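Local coordinates for putative hydrolase (Acinetobacter sp. NBRC 100985, PDB 4XUK), which hydrolyses organophosphorus compounds, and probably lactones, with a two-zinc centre of the metallo-beta-lactamase type, at residues K67-D73 and V101-T107; V122-A128 and P170-R176. The protein carries 2 engineered substitutions. One frame throughout, in Å; residues are numbered along the deposited sequence.

Interaction 1. Residues K67-D73 and V101-T107; sequences KSLILID and VDTILLT. Engineered in segment 67-73: I70 (natural residue Val).
Leucine and isoleucine side chains fill the middle of this pair of parallel strands. On one face L71 (chi1 t, chi2 p) brings CB to 4.1 Å from I104 CG1 and 3.9 Å from V101 CG1, while L69 CD2 lies 4.1 Å from V101 CG2; F125 packs on L71 and I104 here. The other face carries I70, I72, T103 and L105, with F189 of strand 189-193 against the three aliphatic ones. I70, an engineered residue, has an off-rotamer chi1 of 123° and puts CD1 only 3.3 Å from L105 CG.

Strands 69-72 and 103-105 run at 25°, their axes 4.6 Å apart, with I70 opposite T103, L71 opposite I104 and I72 opposite L105 (CA-CA 4.6 to 4.8 Å). L71 N donates to T103 O (2.8 Å), L105 N to L71 O (2.8 Å) and D73 N to L105 O (2.9 Å). This is the core of a beta-alpha-beta unit, whose crossover contains helix 87-93.

At the N-terminal end D102, at phi/psi -91/-35, donates from N to L69 O (3.1 Å) and accepts L69 N at OD2 (2.9 Å); water 1 links K67 O to D102 OD1. At the opposite end D73 (phi 66°, chi1 m) takes T107 N at OD1 (2.9 Å) and T107 OG1 at OD2 (2.8 Å). D73 OD2 also accepts H113 ND1, and H113 is a zinc ligand, so the carboxylate belongs to the second shell of the metal site and links it to the C-terminal ends of these two segments.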
ATOM      1  N   LYS A  67      22.512   0.289  17.307  1.00 30.33           N
ATOM      2  CA  LYS A  67      22.953   1.128  18.413  1.00 36.25           C
ATOM      3  C   LYS A  67      22.364   2.533  18.320  1.00 36.94           C
ATOM      4  O   LYS A  67      22.324   3.267  19.310  1.00 34.67           O
ATOM      5  CB  LYS A  67      24.478   1.188  18.445  1.00 40.93           C
ATOM      6  CG  LYS A  67      25.120   1.001  17.082  1.00 42.44           C
ATOM      7  CD  LYS A  67      24.952   2.228  16.205  1.00 36.52           C
ATOM      8  CE  LYS A  67      26.210   3.062  16.197  1.00 41.40           C
ATOM      9  NZ  LYS A  67      27.277   2.431  15.367  1.00 42.41           N
ATOM     10  N   SER A  68      21.903   2.899  17.125  1.00 27.82           N
ATOM     11  CA  SER A  68      21.343   4.220  16.898  1.00 28.67           C
ATOM     12  C   SER A  68      19.981   4.168  16.222  1.00 26.50           C
ATOM     13  O   SER A  68      19.639   3.206  15.519  1.00 23.38           O
ATOM     14  CB  SER A  68      22.302   5.084  16.071  1.00 32.76           C
ATOM     15  OG  SER A  68      23.515   5.310  16.769  1.00 39.01           O
ATOM     16  N   LEU A  69      19.210   5.220  16.462  1.00 22.13           N
ATOM     17  CA  LEU A  69      17.915   5.400  15.847  1.00 20.91           C
ATOM     18  C   LEU A  69      17.970   6.740  15.144  1.00 23.74           C
ATOM     19  O   LEU A  69      18.162   7.789  15.773  1.00 22.66           O
ATOM     20  CB  LEU A  69      16.829   5.411  16.914  1.00 24.18           C
ATOM     21  CG  LEU A  69      15.395   5.446  16.394  1.00 21.80           C
ATOM     22  CD1 LEU A  69      15.103   4.205  15.547  1.00 23.43           C
ATOM     23  CD2 LEU A  69      14.435   5.558  17.556  1.00 19.90           C
ATOM     24  N   ILE A  70      17.827   6.713  13.828  1.00 16.84           N
ATOM     25  CA  ILE A  70      17.952   7.944  13.086  1.00 18.94           C
ATOM     26  C   ILE A  70      16.650   8.314  12.342  1.00 21.02           C
ATOM     27  O   ILE A  70      15.981   7.461  11.748  1.00 20.43           O
ATOM     28  CB  ILE A  70      19.255   7.928  12.218  1.00 21.18           C
ATOM     29  CG1 ILE A  70      18.953   8.152  10.768  1.00 24.01           C
ATOM     30  CG2 ILE A  70      20.088   6.658  12.424  1.00 27.72           C
ATOM     31  CD1 ILE A  70      19.012   9.551  10.500  1.00 19.61           C
ATOM     32  N   LEU A  71      16.273   9.589  12.425  1.00 18.45           N
ATOM     33  CA  LEU A  71      15.045  10.064  11.803  1.00 15.92           C
ATOM     34  C   LEU A  71      15.372  10.845  10.531  1.00 16.66           C
ATOM     35  O   LEU A  71      16.236  11.729  10.531  1.00 17.60           O
ATOM     36  CB  LEU A  71      14.259  10.936  12.798  1.00 16.63           C
ATOM     37  CG  LEU A  71      12.933  11.575  12.374  1.00 20.33           C
ATOM     38  CD1 LEU A  71      11.907  10.507  12.043  1.00 14.89           C
ATOM     39  CD2 LEU A  71      12.399  12.517  13.460  1.00 15.30           C
ATOM     40  N   ILE A  72      14.701  10.506   9.437  1.00 14.81           N
ATOM     41  CA  ILE A  72      14.991  11.145   8.153  1.00 15.42           C
ATOM     42  C   ILE A  72      13.790  11.966   7.693  1.00 15.40           C
ATOM     43  O   ILE A  72      12.783  11.422   7.216  1.00 16.44           O
ATOM     44  CB  ILE A  72      15.460  10.101   7.125  1.00 18.38           C
ATOM     45  CG1 ILE A  72      16.640   9.319   7.724  1.00 19.29           C
ATOM     46  CG2 ILE A  72      15.871  10.763   5.820  1.00 18.97           C
ATOM     47  CD1 ILE A  72      17.174   8.193   6.875  1.00 20.01           C
ATOM     48  N   ASP A  73      13.919  13.287   7.858  1.00 18.77           N
ATOM     49  CA  ASP A  73      12.795  14.240   7.806  1.00 15.87           C
ATOM     50  C   ASP A  73      11.819  14.026   8.976  1.00 15.84           C
ATOM     51  O   ASP A  73      11.913  13.030   9.686  1.00 15.01           O
ATOM     52  CB  ASP A  73      12.111  14.258   6.423  1.00 15.75           C
ATOM     53  CG  ASP A  73      13.030  14.803   5.345  1.00 17.08           C
ATOM     54  OD1 ASP A  73      14.029  15.475   5.712  1.00 15.88           O
ATOM     55  OD2 ASP A  73      12.781  14.547   4.143  1.00 15.46           O
ATOM     56  N   VAL A 101      15.643   8.896  19.608  1.00 18.33           N
ATOM     57  CA  VAL A 101      16.225   9.470  18.395  1.00 15.49           C
ATOM     58  C   VAL A 101      17.528  10.219  18.719  1.00 21.55           C
ATOM     59  O   VAL A 101      17.530  11.205  19.470  1.00 20.22           O
ATOM     60  CB  VAL A 101      15.236  10.392  17.674  1.00 17.65           C
ATOM     61  CG1 VAL A 101      15.866  10.945  16.392  1.00 15.11           C
ATOM     62  CG2 VAL A 101      13.938   9.624  17.358  1.00 17.28           C
ATOM     63  N   ASP A 102      18.616   9.699  18.169  1.00 21.18           N
ATOM     64  CA  ASP A 102      20.009  10.165  18.308  1.00 22.53           C
ATOM     65  C   ASP A 102      20.449  11.176  17.231  1.00 21.76           C
ATOM     66  O   ASP A 102      21.257  12.008  17.465  1.00 21.26           O
ATOM     67  CB  ASP A 102      21.008   9.005  18.119  1.00 31.78           C
ATOM     68  CG  ASP A 102      20.728   7.870  18.964  1.00 32.95           C
ATOM     69  OD1 ASP A 102      20.649   8.038  20.159  1.00 38.69           O
ATOM     70  OD2 ASP A 102      20.545   6.803  18.449  1.00 38.24           O
ATOM     71  N   THR A 103      19.943  10.975  16.029  1.00 20.01           N
ATOM     72  CA  THR A 103      20.284  11.732  14.854  1.00 18.67           C
ATOM     73  C   THR A 103      19.063  12.013  13.959  1.00 21.75           C
ATOM     74  O   THR A 103      18.229  11.165  13.741  1.00 17.89           O
ATOM     75  CB  THR A 103      21.327  11.018  14.012  1.00 21.54           C
ATOM     76  OG1 THR A 103      22.398  10.610  14.805  1.00 23.81           O
ATOM     77  CG2 THR A 103      21.817  11.891  12.889  1.00 17.48           C
ATOM     78  N   ILE A 104      19.015  13.218  13.431  1.00 18.02           N
ATOM     79  CA  ILE A 104      17.986  13.584  12.468  1.00 16.18           C
ATOM     80  C   ILE A 104      18.677  14.091  11.205  1.00 16.77           C
ATOM     81  O   ILE A 104      19.481  15.017  11.268  1.00 16.45           O
ATOM     82  CB  ILE A 104      17.041  14.672  13.040  1.00 18.34           C
ATOM     83  CG1 ILE A 104      16.301  14.134  14.272  1.00 16.76           C
ATOM     84  CG2 ILE A 104      16.068  15.183  11.964  1.00 16.24           C
ATOM     85  CD1 ILE A 104      15.413  15.144  14.980  1.00 19.27           C
ATOM     86  N   LEU A 105      18.388  13.454  10.074  1.00 14.13           N
ATOM     87  CA  LEU A 105      18.897  13.916   8.783  1.00 16.59           C
ATOM     88  C   LEU A 105      17.767  14.596   8.015  1.00 18.31           C
ATOM     89  O   LEU A 105      16.673  14.037   7.852  1.00 18.23           O
ATOM     90  CB  LEU A 105      19.460  12.757   7.957  1.00 14.42           C
ATOM     91  CG  LEU A 105      20.493  11.865   8.637  1.00 19.10           C
ATOM     92  CD1 LEU A 105      20.883  10.700   7.737  1.00 20.53           C
ATOM     93  CD2 LEU A 105      21.706  12.643   9.115  1.00 17.54           C
ATOM     94  N   LEU A 106      18.033  15.807   7.553  1.00 14.88           N
ATOM     95  CA  LEU A 106      17.045  16.560   6.792  1.00 15.38           C
ATOM     96  C   LEU A 106      17.431  16.569   5.319  1.00 18.92           C
ATOM     97  O   LEU A 106      18.552  16.935   4.972  1.00 17.27           O
ATOM     98  CB  LEU A 106      16.963  18.000   7.325  1.00 15.07           C
ATOM     99  CG  LEU A 106      16.502  18.101   8.784  1.00 18.55           C
ATOM    100  CD1 LEU A 106      16.460  19.542   9.240  1.00 18.97           C
ATOM    101  CD2 LEU A 106      15.139  17.425   9.000  1.00 15.43           C
ATOM    102  N   THR A 107      16.516  16.158   4.446  1.00 16.24           N
ATOM    103  CA  THR A 107      16.818  16.190   3.018  1.00 16.30           C
ATOM    104  C   THR A 107      16.922  17.627   2.535  1.00 16.56           C
ATOM    105  O   THR A 107      17.739  17.941   1.666  1.00 17.40           O
ATOM    106  CB  THR A 107      15.763  15.436   2.190  1.00 18.21           C
ATOM    107  OG1 THR A 107      14.456  15.966   2.465  1.00 16.22           O
ATOM    108  CG2 THR A 107      15.810  13.944   2.516  1.00 14.53           C
TER
HETATM  109  O   HOH W   1      22.075   5.587  21.053  1.00 40.22           O

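Interaction 2. Residues V122-A128 and P170-R176; sequences VANFPNA and PYQAKQR
A Schellman motif ends helix 151-173 here, and the side chains of Y171 and R176, whose backbones carry its R176 N to Y171 O bond (2.8 Å), contact a segment that finishes in a type I turn, F125 to A128, with P170 just before them. Q175, with positive phi (61/36), is the C-prime residue; Q175 N reaches Q172 O at 2.9 Å. The turn closes with A128 N to F125 O at 3.1 Å.

Y171 (chi1 m, chi2 82°) extends its ring between the two backbones: OH accepts F125 N at 3.0 Å and also bonds I117 O, A123 CB lies 3.5 Å from Y171 CZ, and A128 O meets the ring edge, 3.6 Å from CD2. P170, C-gamma exo, has its CB 4.2 Å from A123 CB; CA of A123 and P170 are 5.8 Å apart. F125 (chi1 m, chi2 -81°) sends its ring away from the helix, onto L88 and L91 of helix 87-93.

R176 starts at chi1 m, then bends through off-rotamer chi2 (-96°) and chi3 (-124°), which lays one guanidinium face against A128 O. The same twist brings R176 NH1 to N127 O in a weak hydrogen bond of 3.0 Å.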
ATOM      1  N   VAL A 122       9.623  24.121  21.286  1.00 23.41           N
ATOM      2  CA  VAL A 122      10.597  23.280  22.000  1.00 21.92           C
ATOM      3  C   VAL A 122      10.868  21.965  21.262  1.00 20.80           C
ATOM      4  O   VAL A 122      10.005  21.461  20.530  1.00 13.89           O
ATOM      5  CB  VAL A 122      10.237  23.108  23.508  1.00 26.51           C
ATOM      6  CG1 VAL A 122       8.920  23.754  23.800  1.00 27.51           C
ATOM      7  CG2 VAL A 122      10.262  21.651  23.964  1.00 22.30           C
ATOM      8  N   ALA A 123      12.091  21.455  21.408  1.00 18.76           N
ATOM      9  CA  ALA A 123      12.527  20.285  20.653  1.00 20.27           C
ATOM     10  C   ALA A 123      11.609  19.107  20.916  1.00 20.66           C
ATOM     11  O   ALA A 123      11.184  18.884  22.059  1.00 18.86           O
ATOM     12  CB  ALA A 123      13.980  19.919  20.999  1.00 20.36           C
ATOM     13  N   ASN A 124      11.269  18.378  19.859  1.00 16.09           N
ATOM     14  CA  ASN A 124      10.575  17.118  20.047  1.00 20.79           C
ATOM     15  C   ASN A 124      11.558  16.001  20.342  1.00 19.91           C
ATOM     16  O   ASN A 124      11.174  14.993  20.909  1.00 17.72           O
ATOM     17  CB  ASN A 124       9.751  16.739  18.814  1.00 18.81           C
ATOM     18  CG  ASN A 124       8.425  17.465  18.743  1.00 20.82           C
ATOM     19  OD1 ASN A 124       7.830  17.808  19.761  1.00 21.74           O
ATOM     20  ND2 ASN A 124       7.942  17.681  17.528  1.00 20.73           N
ATOM     21  N   PHE A 125      12.818  16.171  19.944  1.00 18.27           N
ATOM     22  CA  PHE A 125      13.784  15.087  20.070  1.00 18.26           C
ATOM     23  C   PHE A 125      15.006  15.517  20.893  1.00 19.85           C
ATOM     24  O   PHE A 125      16.043  15.893  20.342  1.00 20.48           O
ATOM     25  CB  PHE A 125      14.154  14.574  18.677  1.00 14.94           C
ATOM     26  CG  PHE A 125      12.947  14.170  17.860  1.00 17.30           C
ATOM     27  CD1 PHE A 125      12.357  12.929  18.047  1.00 18.63           C
ATOM     28  CD2 PHE A 125      12.377  15.046  16.949  1.00 15.46           C
ATOM     29  CE1 PHE A 125      11.230  12.551  17.324  1.00 17.18           C
ATOM     30  CE2 PHE A 125      11.248  14.679  16.223  1.00 14.46           C
ATOM     31  CZ  PHE A 125      10.676  13.426  16.412  1.00 17.33           C
ATOM     32  N   PRO A 126      14.881  15.436  22.227  1.00 19.72           N
ATOM     33  CA  PRO A 126      15.818  16.088  23.151  1.00 22.80           C
ATOM     34  C   PRO A 126      17.243  15.527  23.117  1.00 22.88           C
ATOM     35  O   PRO A 126      18.155  16.231  23.537  1.00 28.20           O
ATOM     36  CB  PRO A 126      15.173  15.864  24.528  1.00 28.52           C
ATOM     37  CG  PRO A 126      14.315  14.676  24.367  1.00 23.21           C
ATOM     38  CD  PRO A 126      13.833  14.676  22.936  1.00 21.11           C
ATOM     39  N   ASN A 127      17.436  14.316  22.599  1.00 23.02           N
ATOM     40  CA  ASN A 127      18.770  13.720  22.528  1.00 24.58           C
ATOM     41  C   ASN A 127      19.350  13.658  21.117  1.00 25.94           C
ATOM     42  O   ASN A 127      20.376  13.016  20.880  1.00 21.19           O
ATOM     43  CB  ASN A 127      18.736  12.325  23.134  1.00 25.45           C
ATOM     44  CG  ASN A 127      18.281  12.346  24.566  1.00 26.84           C
ATOM     45  OD1 ASN A 127      18.747  13.166  25.351  1.00 23.48           O
ATOM     46  ND2 ASN A 127      17.341  11.478  24.910  1.00 20.27           N
ATOM     47  N   ALA A 128      18.698  14.340  20.186  1.00 21.30           N
ATOM     48  CA  ALA A 128      19.068  14.237  18.785  1.00 20.26           C
ATOM     49  C   ALA A 128      19.882  15.425  18.306  1.00 23.01           C
ATOM     50  O   ALA A 128      19.638  16.579  18.696  1.00 20.46           O
ATOM     51  CB  ALA A 128      17.818  14.100  17.919  1.00 21.98           C
ATOM     52  N   PRO A 170      15.755  25.658  18.928  1.00 23.55           N
ATOM     53  CA  PRO A 170      16.007  24.843  20.121  1.00 24.23           C
ATOM     54  C   PRO A 170      17.211  23.922  19.953  1.00 24.37           C
ATOM     55  O   PRO A 170      17.842  23.574  20.954  1.00 24.79           O
ATOM     56  CB  PRO A 170      14.732  23.996  20.243  1.00 24.06           C
ATOM     57  CG  PRO A 170      13.689  24.756  19.531  1.00 23.17           C
ATOM     58  CD  PRO A 170      14.401  25.419  18.389  1.00 23.54           C
ATOM     59  N   TYR A 171      17.525  23.519  18.725  1.00 18.48           N
ATOM     60  CA  TYR A 171      18.667  22.635  18.521  1.00 20.24           C
ATOM     61  C   TYR A 171      19.974  23.422  18.443  1.00 19.11           C
ATOM     62  O   TYR A 171      20.990  22.993  18.994  1.00 21.06           O
ATOM     63  CB  TYR A 171      18.469  21.743  17.291  1.00 17.80           C
ATOM     64  CG  TYR A 171      17.341  20.758  17.471  1.00 20.09           C
ATOM     65  CD1 TYR A 171      16.015  21.143  17.270  1.00 19.23           C
ATOM     66  CD2 TYR A 171      17.593  19.453  17.875  1.00 20.06           C
ATOM     67  CE1 TYR A 171      14.964  20.238  17.456  1.00 16.81           C
ATOM     68  CE2 TYR A 171      16.552  18.539  18.050  1.00 17.87           C
ATOM     69  CZ  TYR A 171      15.243  18.942  17.844  1.00 17.65           C
ATOM     70  OH  TYR A 171      14.207  18.040  18.030  1.00 17.37           O
ATOM     71  N   GLN A 172      19.945  24.571  17.771  1.00 21.07           N
ATOM     72  CA  GLN A 172      21.087  25.491  17.790  1.00 20.33           C
ATOM     73  C   GLN A 172      21.477  25.873  19.217  1.00 22.70           C
ATOM     74  O   GLN A 172      22.663  25.894  19.566  1.00 22.37           O
ATOM     75  CB  GLN A 172      20.773  26.746  16.976  1.00 19.12           C
ATOM     76  CG  GLN A 172      20.771  26.530  15.452  1.00 18.51           C
ATOM     77  CD  GLN A 172      20.310  27.773  14.717  1.00 20.29           C
ATOM     78  OE1 GLN A 172      19.319  28.402  15.104  1.00 20.59           O
ATOM     79  NE2 GLN A 172      21.041  28.155  13.676  1.00 18.86           N
ATOM     80  N   ALA A 173      20.477  26.163  20.046  1.00 22.17           N
ATOM     81  CA  ALA A 173      20.718  26.497  21.452  1.00 25.89           C
ATOM     82  C   ALA A 173      21.491  25.407  22.213  1.00 27.71           C
ATOM     83  O   ALA A 173      22.229  25.710  23.154  1.00 27.42           O
ATOM     84  CB  ALA A 173      19.415  26.795  22.148  1.00 24.31           C
ATOM     85  N   LYS A 174      21.318  24.148  21.812  1.00 22.34           N
ATOM     86  CA  LYS A 174      22.018  23.035  22.453  1.00 23.18           C
ATOM     87  C   LYS A 174      23.254  22.600  21.678  1.00 20.90           C
ATOM     88  O   LYS A 174      23.863  21.577  22.015  1.00 20.89           O
ATOM     89  CB  LYS A 174      21.084  21.830  22.604  1.00 24.15           C
ATOM     90  CG  LYS A 174      19.950  22.034  23.608  1.00 30.48           C
ATOM     91  CD  LYS A 174      20.157  21.171  24.838  1.00 38.63           C
ATOM     92  CE  LYS A 174      18.921  21.175  25.731  1.00 47.18           C
ATOM     93  NZ  LYS A 174      18.941  20.039  26.702  1.00 47.07           N
ATOM     94  N   GLN A 175      23.618  23.367  20.650  1.00 16.65           N
ATOM     95  CA  GLN A 175      24.772  23.048  19.797  1.00 19.34           C
ATOM     96  C   GLN A 175      24.570  21.692  19.113  1.00 19.26           C
ATOM     97  O   GLN A 175      25.520  20.916  18.932  1.00 16.58           O
ATOM     98  CB  GLN A 175      26.092  23.074  20.596  1.00 18.62           C
ATOM     99  CG  GLN A 175      26.229  24.318  21.486  1.00 17.05           C
ATOM    100  CD  GLN A 175      27.644  24.539  22.006  1.00 21.33           C
ATOM    101  OE1 GLN A 175      28.419  23.591  22.185  1.00 21.77           O
ATOM    102  NE2 GLN A 175      27.981  25.799  22.258  1.00 14.52           N
ATOM    103  N   ARG A 176      23.330  21.424  18.760  1.00 19.03           N
ATOM    104  CA  ARG A 176      22.942  20.197  18.077  1.00 21.20           C
ATOM    105  C   ARG A 176      22.249  20.407  16.720  1.00 20.14           C
ATOM    106  O   ARG A 176      21.448  19.617  16.282  1.00 20.86           O
ATOM    107  CB  ARG A 176      22.106  19.306  18.982  1.00 21.32           C
ATOM    108  CG  ARG A 176      22.705  19.052  20.338  1.00 24.84           C
ATOM    109  CD  ARG A 176      23.461  17.763  20.379  1.00 26.61           C
ATOM    110  NE  ARG A 176      22.917  16.990  21.432  1.00 37.96           N
ATOM    111  CZ  ARG A 176      22.555  15.724  21.410  1.00 31.87           C
ATOM    112  NH1 ARG A 176      22.664  14.923  20.383  1.00 30.18           N
ATOM    113  NH2 ARG A 176      22.053  15.287  22.490  1.00 38.62           N
TER
HETATM  114  O   HOH W   2      21.863  13.339  24.097  1.00 33.41           O

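The two contacts, with centres 13 Å apart, meet through the residues of interaction 1 on the L71 and I104 face and F125 of interaction 2: L71 CD2 to F125 CZ is 3.5 Å, I104 CD1 to F125 CD2 3.6 Å and V101 CG2 to F125 CD1 3.7 Å. V101 O also lies 3.3 Å from A128 CB. They belong to one sheet region: A128 leads into strand 129-133, the neighbour of 103-105, and R176 into the next, 177-180. Interaction 1 approaches the active site, the T107 side chain lying about 7 Å from a zinc just before ligand H108, whereas interaction 2 packs the end of helix 151-173 against this region.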